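Local coordinates for transglutaminase-like domain-containing protein (Streptococcus suis, PDB 4XZ7) that is a transglutaminase and antiphagocytic virulence factor that forms a homodimer and probably joins glutamine side chains to amines, at residues A193-D196 and L197-K200; A235-V239 and Q240-D244; D252-A255 and V256-Q260; M355-S359 and N360-W364. One frame throughout, in Å; residues are numbered along the deposited sequence.

Contact 1. Residues A193-D196 and L197-K200; sequences ANDD and LIHK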
loop_
_atom_site.group_PDB
_atom_site.type_symbol
_atom_site.label_atom_id
_atom_site.label_comp_id
_atom_site.label_asym_id
_atom_site.label_seq_id
_atom_site.Cartn_x
_atom_site.Cartn_y
_atom_site.Cartn_z
ATOM N N ALA B 193 0.754 -15.279 19.492
ATOM C CA ALA B 193 -0.665 -15.606 19.302
ATOM C C ALA B 193 -0.861 -16.489 18.059
ATOM O O ALA B 193 -1.672 -17.421 18.054
ATOM C CB ALA B 193 -1.503 -14.342 19.203
ATOM N N ASN B 194 -0.092 -16.211 17.013
ATOM C CA ASN B 194 -0.089 -17.095 15.854
ATOM C C ASN B 194 0.372 -18.521 16.191
ATOM O O ASN B 194 -0.214 -19.501 15.711
ATOM C CB ASN B 194 0.780 -16.516 14.746
ATOM C CG ASN B 194 0.461 -17.121 13.397
ATOM O OD1 ASN B 194 -0.650 -16.982 12.898
ATOM N ND2 ASN B 194 1.426 -17.818 12.812
ATOM N N ASP B 195 1.416 -18.639 17.014
ATOM C CA ASP B 195 1.886 -19.943 17.473
ATOM C C ASP B 195 0.785 -20.657 18.238
ATOM O O ASP B 195 0.701 -21.901 18.241
ATOM C CB ASP B 195 3.121 -19.806 18.359
ATOM C CG ASP B 195 4.412 -19.999 17.594
ATOM O OD1 ASP B 195 4.363 -20.142 16.349
ATOM O OD2 ASP B 195 5.481 -19.994 18.239
ATOM N N ASP B 196 -0.073 -19.872 18.884
ATOM C CA ASP B 196 -1.208 -20.474 19.569
ATOM C C ASP B 196 -2.217 -21.011 18.566
ATOM O O ASP B 196 -2.711 -22.127 18.720
ATOM C CB ASP B 196 -1.888 -19.488 20.516
ATOM C CG ASP B 196 -2.873 -20.177 21.448
ATOM O OD1 ASP B 196 -2.418 -20.913 22.363
ATOM O OD2 ASP B 196 -4.094 -19.997 21.250
ATOM N N LEU B 197 -2.525 -20.214 17.545
ATOM C CA LEU B 197 -3.386 -20.669 16.448
ATOM C C LEU B 197 -2.899 -21.982 15.814
ATOM O O LEU B 197 -3.699 -22.874 15.499
ATOM C CB LEU B 197 -3.484 -19.577 15.387
ATOM C CG LEU B 197 -4.724 -18.679 15.346
ATOM C CD1 LEU B 197 -5.491 -18.693 16.626
ATOM C CD2 LEU B 197 -4.324 -17.247 14.987
ATOM N N ILE B 198 -1.584 -22.105 15.645
ATOM C CA ILE B 198 -0.998 -23.323 15.093
ATOM C C ILE B 198 -1.183 -24.493 16.041
ATOM O O ILE B 198 -1.558 -25.590 15.614
ATOM C CB ILE B 198 0.496 -23.139 14.801
ATOM C CG1 ILE B 198 0.679 -22.087 13.706
ATOM C CG2 ILE B 198 1.121 -24.440 14.374
ATOM C CD1 ILE B 198 2.094 -21.654 13.558
ATOM N N HIS B 199 -0.915 -24.249 17.326
ATOM C CA HIS B 199 -1.126 -25.247 18.372
ATOM C C HIS B 199 -2.557 -25.778 18.309
ATOM O O HIS B 199 -2.788 -26.990 18.364
ATOM C CB HIS B 199 -0.840 -24.648 19.755
ATOM C CG HIS B 199 -0.455 -25.659 20.792
ATOM N ND1 HIS B 199 -1.322 -26.628 21.251
ATOM C CD2 HIS B 199 0.702 -25.838 21.473
ATOM C CE1 HIS B 199 -0.714 -27.368 22.160
ATOM N NE2 HIS B 199 0.514 -26.908 22.316
ATOM N N LYS B 200 -3.516 -24.872 18.174
ATOM C CA LYS B 200 -4.910 -25.278 18.070
ATOM C C LYS B 200 -5.171 -26.093 16.806
ATOM O O LYS B 200 -5.961 -27.043 16.840
ATOM C CB LYS B 200 -5.826 -24.057 18.111
ATOM C CG LYS B 200 -6.159 -23.606 19.530
ATOM C CD LYS B 200 -6.846 -22.247 19.555
ATOM C CE LYS B 200 -7.120 -21.811 20.987
ATOM N NZ LYS B 200 -7.709 -20.445 21.043
#
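Asp196 and Lys200 meet one turn apart in an i to i+4 contact within helix 188-205, which packs against the short helix 255-259 and against helix 264-277. OD2 of Asp196 lies 3.6 Å from NZ of Lys200, a long salt bridge, and comes as near to the flank of the chain, 3.5 Å from Lys200 CE. Lysine CG stands beside its backbone N (chi1 -85°), which turns the otherwise extended chain back toward the preceding turn; the aspartate crosses it at a slant. A weak, long ion pair with Lys380 gives the same carboxylate a second partner through OD1. Beneath the two side chains the helix backbone closes with Lys200 N on Asp196 O at 2.9 Å. Ile198 faces the protein interior. Its CG1 sits 3.4 Å from Asn194 O, the carbonyl that also accepts from Ile198 N at 2.9 Å. Further out, methyl CD1 of Ile198 touches two polar groups, Asn194 ND2 at 4.0 Å and Asp195 OD1 at 3.9 Å. Both polar ends are buried and held by outside partners: the Asn194 amide by Thr257 and Leu253, while Asp195 OD2 takes a salt bridge from Arg273 and a bond from Asn377. Ile198 itself packs on Arg273, Ala274 and Met277. One stretch of helix thus combines a loose surface ion pair with buried polar groups whose bonds tie it to its neighbours, and the pairing with Arg273 would favour a charged Asp195.

Contact 2. Residues A235-V239 and Q240-D244; sequences ANKAV and QNYAD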
loop_
_atom_site.group_PDB
_atom_site.type_symbol
_atom_site.label_atom_id
_atom_site.label_comp_id
_atom_site.label_asym_id
_atom_site.label_seq_id
_atom_site.Cartn_x
_atom_site.Cartn_y
_atom_site.Cartn_z
ATOM N N ALA B 235 -3.688 -17.660 -7.011
ATOM C CA ALA B 235 -2.745 -18.592 -7.635
ATOM C C ALA B 235 -2.766 -18.387 -9.156
ATOM O O ALA B 235 -1.728 -18.400 -9.830
ATOM C CB ALA B 235 -3.086 -20.036 -7.283
ATOM N N ASN B 236 -3.975 -18.199 -9.668
ATOM C CA ASN B 236 -4.211 -17.885 -11.064
ATOM C C ASN B 236 -3.404 -16.659 -11.501
ATOM O O ASN B 236 -2.630 -16.716 -12.458
ATOM C CB ASN B 236 -5.704 -17.657 -11.286
ATOM C CG ASN B 236 -6.210 -18.315 -12.542
ATOM O OD1 ASN B 236 -6.834 -19.381 -12.492
ATOM N ND2 ASN B 236 -5.943 -17.687 -13.689
ATOM N N LYS B 237 -3.568 -15.554 -10.785
ATOM C CA LYS B 237 -2.823 -14.344 -11.130
ATOM C C LYS B 237 -1.315 -14.511 -10.936
ATOM O O LYS B 237 -0.517 -13.893 -11.636
ATOM C CB LYS B 237 -3.328 -13.152 -10.312
ATOM C CG LYS B 237 -4.843 -12.946 -10.383
ATOM C CD LYS B 237 -5.436 -13.147 -11.785
ATOM C CE LYS B 237 -6.976 -13.300 -11.735
ATOM N NZ LYS B 237 -7.421 -14.439 -10.858
ATOM N N ALA B 238 -0.906 -15.353 -9.999
ATOM C CA ALA B 238 0.528 -15.524 -9.779
ATOM C C ALA B 238 1.189 -16.331 -10.901
ATOM O O ALA B 238 2.350 -16.081 -11.221
ATOM C CB ALA B 238 0.799 -16.179 -8.426
ATOM N N VAL B 239 0.481 -17.294 -11.499
ATOM C CA VAL B 239 1.109 -18.064 -12.587
ATOM C C VAL B 239 1.321 -17.197 -13.824
ATOM O O VAL B 239 2.190 -17.482 -14.646
ATOM C CB VAL B 239 0.303 -19.321 -13.009
ATOM C CG1 VAL B 239 0.014 -20.221 -11.806
ATOM C CG2 VAL B 239 -0.977 -18.946 -13.754
ATOM N N GLN B 240 0.525 -16.142 -13.956
ATOM C CA GLN B 240 0.690 -15.208 -15.060
ATOM C C GLN B 240 1.423 -13.980 -14.556
ATOM O O GLN B 240 1.083 -12.855 -14.917
ATOM C CB GLN B 240 -0.665 -14.841 -15.664
ATOM C CG GLN B 240 -1.765 -14.586 -14.644
ATOM C CD GLN B 240 -3.129 -15.105 -15.098
ATOM O OE1 GLN B 240 -4.148 -14.427 -14.950
ATOM N NE2 GLN B 240 -3.153 -16.318 -15.641
ATOM N N ASN B 241 2.451 -14.244 -13.747
ATOM C CA ASN B 241 3.139 -13.279 -12.884
ATOM C C ASN B 241 2.567 -11.865 -12.858
ATOM O O ASN B 241 3.219 -10.888 -13.230
ATOM C CB ASN B 241 4.620 -13.226 -13.246
ATOM C CG ASN B 241 5.513 -13.598 -12.067
ATOM O OD1 ASN B 241 5.159 -14.455 -11.249
ATOM N ND2 ASN B 241 6.666 -12.940 -11.963
ATOM N N TYR B 242 1.325 -11.782 -12.400
ATOM C CA TYR B 242 0.610 -10.529 -12.263
ATOM C C TYR B 242 0.752 -10.048 -10.827
ATOM O O TYR B 242 0.473 -10.803 -9.902
ATOM C CB TYR B 242 -0.855 -10.736 -12.648
ATOM C CG TYR B 242 -1.750 -9.526 -12.541
ATOM C CD1 TYR B 242 -1.847 -8.619 -13.585
ATOM C CD2 TYR B 242 -2.532 -9.315 -11.414
ATOM C CE1 TYR B 242 -2.682 -7.526 -13.500
ATOM C CE2 TYR B 242 -3.369 -8.228 -11.319
ATOM C CZ TYR B 242 -3.441 -7.338 -12.365
ATOM O OH TYR B 242 -4.273 -6.251 -12.277
ATOM N N ALA B 243 1.206 -8.810 -10.641
ATOM C CA ALA B 243 1.457 -8.280 -9.298
ATOM C C ALA B 243 0.174 -8.287 -8.478
ATOM O O ALA B 243 -0.866 -7.800 -8.940
ATOM C CB ALA B 243 2.032 -6.874 -9.365
ATOM N N ASP B 244 0.256 -8.836 -7.264
ATOM C CA ASP B 244 -0.930 -9.052 -6.442
ATOM C C ASP B 244 -0.578 -9.162 -4.953
ATOM O O ASP B 244 0.119 -10.087 -4.534
ATOM C CB ASP B 244 -1.648 -10.316 -6.926
ATOM C CG ASP B 244 -2.927 -10.587 -6.184
ATOM O OD1 ASP B 244 -3.281 -11.783 -6.045
ATOM O OD2 ASP B 244 -3.574 -9.616 -5.741
#
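The C-terminal end of helix 232-239 turns here into the loop before helix 245-251, closed by a 6→1 backbone bond like the outer bond of a Schellman motif. Tyr242 N donates to Lys237 O at 2.9 Å and nearly straight, with an N-H...O angle of 162°. The same carbonyl receives a weak bond from Gln240 N, and CB of Tyr242 rests 3.3 Å from Lys237 O. Gln240 folds back over the helix end: its CG is wedged between the backbone N and the carbonyl carbon (chi1 42°), which brings CG to 3.3 Å from Lys237 O and CD to 3.1 Å from Asn236 O. Gln240 and Lys237 then run side by side, pointing the same way, while the amide planes of Gln240 and Asn236 stand 89° apart. The turn belongs to the dimer interface. Tyr242 OH bonds to Asp244 OD1 of the second subunit, and the reciprocal bond forms on the other side; Lys237 makes a cation-pi contact with Tyr242 of that subunit, also in both directions. NZ of Lys237 is held within its own chain by the Glu233 carbonyl. Asp244 doubles as the N-cap of the following helix, so a residue that starts a helix also grips the partner. At the tip of Gln240, OE1 lies 3.6 Å from CD of Lys237.

Contact 3. Residues D252-A255 and V256-Q260; sequences DLFA and VTERQ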
loop_
_atom_site.group_PDB
_atom_site.type_symbol
_atom_site.label_atom_id
_atom_site.label_comp_id
_atom_site.label_asym_id
_atom_site.label_seq_id
_atom_site.Cartn_x
_atom_site.Cartn_y
_atom_site.Cartn_z
ATOM N N ASP B 252 2.069 -15.680 3.631
ATOM C CA ASP B 252 2.785 -15.394 4.868
ATOM C C ASP B 252 2.248 -16.191 6.053
ATOM O O ASP B 252 1.287 -16.953 5.931
ATOM C CB ASP B 252 2.798 -13.884 5.193
ATOM C CG ASP B 252 1.442 -13.319 5.627
ATOM O OD1 ASP B 252 0.541 -14.062 6.051
ATOM O OD2 ASP B 252 1.295 -12.078 5.564
ATOM N N LEU B 253 2.856 -15.965 7.205
ATOM C CA LEU B 253 2.640 -16.816 8.364
ATOM C C LEU B 253 1.229 -16.727 8.927
ATOM O O LEU B 253 0.861 -17.528 9.781
ATOM C CB LEU B 253 3.647 -16.491 9.464
ATOM C CG LEU B 253 3.604 -15.162 10.227
ATOM C CD1 LEU B 253 4.540 -15.262 11.454
ATOM C CD2 LEU B 253 4.018 -13.984 9.360
ATOM N N PHE B 254 0.442 -15.769 8.441
ATOM C CA PHE B 254 -0.911 -15.566 8.961
ATOM C C PHE B 254 -1.994 -16.143 8.059
ATOM O O PHE B 254 -3.178 -16.127 8.401
ATOM C CB PHE B 254 -1.171 -14.082 9.158
ATOM C CG PHE B 254 -0.186 -13.419 10.076
ATOM C CD1 PHE B 254 -0.050 -13.841 11.398
ATOM C CD2 PHE B 254 0.595 -12.379 9.629
ATOM C CE1 PHE B 254 0.849 -13.228 12.241
ATOM C CE2 PHE B 254 1.496 -11.760 10.479
ATOM C CZ PHE B 254 1.621 -12.187 11.782
ATOM N N ALA B 255 -1.583 -16.646 6.904
ATOM C CA ALA B 255 -2.524 -17.021 5.869
ATOM C C ALA B 255 -3.452 -18.183 6.282
ATOM O O ALA B 255 -4.670 -18.071 6.155
ATOM C CB ALA B 255 -1.781 -17.368 4.601
ATOM N N VAL B 256 -2.920 -19.304 6.745
ATOM C CA VAL B 256 -3.870 -20.375 7.055
ATOM C C VAL B 256 -4.426 -20.212 8.467
ATOM O O VAL B 256 -5.537 -20.652 8.754
ATOM C CB VAL B 256 -3.275 -21.807 6.832
ATOM C CG1 VAL B 256 -1.875 -21.763 6.262
ATOM C CG2 VAL B 256 -3.415 -22.719 8.069
ATOM N N THR B 257 -3.694 -19.512 9.325
ATOM C CA THR B 257 -4.080 -19.407 10.725
ATOM C C THR B 257 -5.141 -18.333 10.979
ATOM O O THR B 257 -6.171 -18.618 11.568
ATOM C CB THR B 257 -2.860 -19.123 11.607
ATOM O OG1 THR B 257 -2.014 -18.152 10.971
ATOM C CG2 THR B 257 -2.080 -20.408 11.845
ATOM N N GLU B 258 -4.871 -17.103 10.548
ATOM C CA GLU B 258 -5.804 -15.988 10.699
ATOM C C GLU B 258 -6.795 -15.869 9.553
ATOM O O GLU B 258 -8.006 -15.727 9.750
ATOM C CB GLU B 258 -5.034 -14.668 10.812
ATOM C CG GLU B 258 -4.098 -14.635 12.011
ATOM C CD GLU B 258 -3.458 -13.275 12.220
ATOM O OE1 GLU B 258 -3.655 -12.355 11.390
ATOM O OE2 GLU B 258 -2.748 -13.132 13.225
ATOM N N ARG B 259 -6.268 -15.903 8.339
ATOM C CA ARG B 259 -7.082 -15.641 7.161
ATOM C C ARG B 259 -7.891 -16.868 6.745
ATOM O O ARG B 259 -8.956 -16.739 6.139
ATOM C CB ARG B 259 -6.172 -15.176 6.032
ATOM C CG ARG B 259 -6.845 -14.705 4.771
ATOM C CD ARG B 259 -5.754 -14.205 3.869
ATOM N NE ARG B 259 -6.247 -13.593 2.643
ATOM C CZ ARG B 259 -6.054 -14.101 1.433
ATOM N NH1 ARG B 259 -5.383 -15.241 1.300
ATOM N NH2 ARG B 259 -6.512 -13.467 0.357
ATOM N N GLN B 260 -7.363 -18.051 7.056
ATOM C CA GLN B 260 -7.965 -19.334 6.686
ATOM C C GLN B 260 -8.086 -19.495 5.170
ATOM O O GLN B 260 -8.931 -20.233 4.660
ATOM C CB GLN B 260 -9.329 -19.490 7.358
ATOM C CG GLN B 260 -9.294 -19.267 8.868
ATOM C CD GLN B 260 -10.569 -19.716 9.546
ATOM O OE1 GLN B 260 -11.616 -19.102 9.383
ATOM N NE2 GLN B 260 -10.488 -20.812 10.294
#
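The Phe254 ring has Leu253 CG over the centre of one face, 3.8 Å above the plane, and the carboxylate of Glu258 running alongside it. Ring and carboxylate are nearly aligned, their planes 25° apart, and OE2 of Glu258 approaches obliquely to 3.3 Å from Phe254 CD1. With the glutamate's chi1 at -60°, CG points away from the carbonyl carbon, and the extended chain beyond it lies next to the ring, both side chains pointing the same way. Arg190 serves both groups: it makes a salt bridge to Glu258 OE1 and a cation-pi contact with Phe254, so the aromatic ring and the acid share one cation. Phe254 is the third residue of a type I turn from Asp252 to Ala255. OD1 of Asp252 caps it, accepting from Phe254 N at 2.9 Å, the donor rising 44° out of the carboxylate plane. The carbonyl of Phe254 accepts twice, from Glu258 N at 2.9 Å and from Arg259 N at 3.1 Å, the latter an i to i+5 bond that widens the helix locally into a pi turn. OD2 of Asp252 bonds to Asn183 and, across the dimer interface, to Tyr173 and Asn167 of the second subunit. The segment is held on several sides: Leu253 and Val256 pack on Phe191 and Leu201 of helix 188-205, Ala255 and Val256 lie on Ala262 of strand 261-262, and Arg259 reaches Asn246 and Leu249 of helix 245-251.

Contact 4. Residues M355-S359 and N360-W364; sequences MIIDS and NYESW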
loop_
_atom_site.group_PDB
_atom_site.type_symbol
_atom_site.label_atom_id
_atom_site.label_comp_id
_atom_site.label_asym_id
_atom_site.label_seq_id
_atom_site.Cartn_x
_atom_site.Cartn_y
_atom_site.Cartn_z
ATOM N N MET B 355 11.905 -30.183 -6.044
ATOM C CA MET B 355 12.023 -29.242 -4.940
ATOM C C MET B 355 13.507 -28.995 -4.709
ATOM O O MET B 355 14.303 -29.939 -4.719
ATOM C CB MET B 355 11.352 -29.779 -3.667
ATOM C CG MET B 355 9.829 -29.689 -3.726
ATOM S SD MET B 355 9.323 -27.959 -3.751
ATOM C CE MET B 355 7.904 -27.969 -4.840
ATOM N N ILE B 356 13.877 -27.733 -4.525
ATOM C CA ILE B 356 15.265 -27.367 -4.274
ATOM C C ILE B 356 15.591 -27.504 -2.788
ATOM O O ILE B 356 15.196 -26.676 -1.979
ATOM C CB ILE B 356 15.557 -25.923 -4.760
ATOM C CG1 ILE B 356 15.268 -25.822 -6.261
ATOM C CG2 ILE B 356 16.999 -25.532 -4.436
ATOM C CD1 ILE B 356 15.490 -24.446 -6.877
ATOM N N ILE B 357 16.306 -28.561 -2.428
ATOM C CA ILE B 357 16.571 -28.834 -1.019
ATOM C C ILE B 357 18.005 -28.469 -0.644
ATOM O O ILE B 357 18.839 -28.233 -1.514
ATOM C CB ILE B 357 16.310 -30.311 -0.679
ATOM C CG1 ILE B 357 17.470 -31.188 -1.150
ATOM C CG2 ILE B 357 15.006 -30.797 -1.324
ATOM C CD1 ILE B 357 17.407 -32.612 -0.613
ATOM N N ASP B 358 18.287 -28.421 0.650
ATOM C CA ASP B 358 19.639 -28.143 1.133
ATOM C C ASP B 358 20.086 -29.261 2.089
ATOM O O ASP B 358 19.731 -29.279 3.275
ATOM C CB ASP B 358 19.690 -26.762 1.805
ATOM C CG ASP B 358 21.032 -26.475 2.510
ATOM O OD1 ASP B 358 22.048 -27.168 2.253
ATOM O OD2 ASP B 358 21.061 -25.531 3.328
ATOM N N SER B 359 20.874 -30.191 1.564
ATOM C CA SER B 359 21.193 -31.412 2.290
ATOM C C SER B 359 22.056 -31.156 3.517
ATOM O O SER B 359 21.981 -31.892 4.501
ATOM C CB SER B 359 21.892 -32.407 1.361
ATOM O OG SER B 359 21.157 -32.578 0.156
ATOM N N ASN B 360 22.882 -30.119 3.458
ATOM C CA ASN B 360 23.723 -29.773 4.594
ATOM C C ASN B 360 22.838 -29.323 5.740
ATOM O O ASN B 360 23.001 -29.758 6.886
ATOM C CB ASN B 360 24.728 -28.682 4.217
ATOM C CG ASN B 360 25.598 -29.078 3.041
ATOM O OD1 ASN B 360 26.110 -30.198 2.982
ATOM N ND2 ASN B 360 25.754 -28.168 2.084
ATOM N N TYR B 361 21.880 -28.462 5.413
ATOM C CA TYR B 361 20.931 -28.011 6.411
ATOM C C TYR B 361 20.137 -29.188 6.979
ATOM O O TYR B 361 19.851 -29.237 8.173
ATOM C CB TYR B 361 19.958 -26.972 5.845
ATOM C CG TYR B 361 18.918 -26.651 6.883
ATOM C CD1 TYR B 361 19.194 -25.773 7.926
ATOM C CD2 TYR B 361 17.685 -27.287 6.870
ATOM C CE1 TYR B 361 18.245 -25.516 8.912
ATOM C CE2 TYR B 361 16.751 -27.044 7.843
ATOM C CZ TYR B 361 17.032 -26.159 8.849
ATOM O OH TYR B 361 16.069 -25.943 9.789
ATOM N N GLU B 362 19.742 -30.113 6.116
ATOM C CA GLU B 362 18.957 -31.247 6.572
ATOM C C GLU B 362 19.782 -32.089 7.546
ATOM O O GLU B 362 19.313 -32.406 8.646
ATOM C CB GLU B 362 18.462 -32.069 5.377
ATOM C CG GLU B 362 17.161 -31.505 4.790
ATOM C CD GLU B 362 16.756 -32.115 3.445
ATOM O OE1 GLU B 362 17.140 -33.271 3.129
ATOM O OE2 GLU B 362 16.040 -31.421 2.697
ATOM N N SER B 363 21.024 -32.395 7.172
ATOM C CA SER B 363 21.915 -33.171 8.044
ATOM C C SER B 363 22.099 -32.463 9.373
ATOM O O SER B 363 22.122 -33.094 10.419
ATOM C CB SER B 363 23.273 -33.413 7.380
ATOM O OG SER B 363 23.124 -34.276 6.266
ATOM N N TRP B 364 22.186 -31.139 9.312
ATOM C CA TRP B 364 22.323 -30.308 10.498
ATOM C C TRP B 364 21.054 -30.282 11.352
ATOM O O TRP B 364 21.108 -30.459 12.570
ATOM C CB TRP B 364 22.700 -28.884 10.080
ATOM C CG TRP B 364 22.840 -27.945 11.220
ATOM C CD1 TRP B 364 23.942 -27.778 12.011
ATOM C CD2 TRP B 364 21.850 -27.034 11.709
ATOM N NE1 TRP B 364 23.699 -26.813 12.956
ATOM C CE2 TRP B 364 22.424 -26.339 12.796
ATOM C CE3 TRP B 364 20.539 -26.720 11.319
ATOM C CZ2 TRP B 364 21.729 -25.364 13.512
ATOM C CZ3 TRP B 364 19.850 -25.755 12.034
ATOM C CH2 TRP B 364 20.451 -25.088 13.121
#
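Asp358 is the N-cap of helix 359-365, at the junction where strand 354-357 of the five-stranded mixed sheet gives way to that helix. Its CB lies 4.1 Å from CB of Tyr361, and CG comes closer to that same atom. At the tip the two oxygens part: OD1 accepts from both Asn360 N at 3.3 Å and Tyr361 N at 3.4 Å, weak bonds of which the second is nearly straight (170°), whereas OD2 rests against Tyr361 CB at 3.1 Å. With CG placed opposite the backbone N (chi1 172°), the carboxylate swings over the first turn and takes up N-H groups that have no helical carbonyl before them; the helix dipole would be expected to favour its negative charge. The planes of the carboxylate and the tyrosine ring are inclined by 39°, the side chains crossing at about a right angle. The aspartate's carbonyl O receives Glu362 N in the carbonyl plane at 3.0 Å, closing the first turn. Glu362 points back at the strand end, lying across Ile357 with OE2 3.6 Å from Ile357 CB. That acid is buried and satisfied from the sheet: Tyr283 OH bonds to OE2 and Arg299 makes a salt bridge to OE1. Tyr283 also meets Tyr361 edge-to-face, and Tyr361 packs on Leu137 of the second subunit. One residue further on, Ser359 O is gripped from opposite faces of its plane, by Ser363 N at 2.9 Å and by the hydroxyl OG of Ser363 at 3.2 Å.

How the contacts relate
Contacts 1 and 3 touch and form one unit, their centres 11 Å apart: OD1 of Asn194 lies 2.6 Å from Thr257 OG1 and its ND2 3.1 Å from Leu253 O, while Ile198 CG1 packs 3.7 Å from Thr257 CG2. The side-chain amide of Asn194 thus joins helix 188-205 both to the turn before helix 255-259 and to that helix itself. Contact 2 stands clear of contact 3, with nearest atoms about 7 Å apart, though both lie within the transglutaminase-like family region. Contact 4 is remote, its centre 26 to 29 Å from those of the others. Contacts 2, 3 and 4 all reach the second subunit, and contact 1 does not.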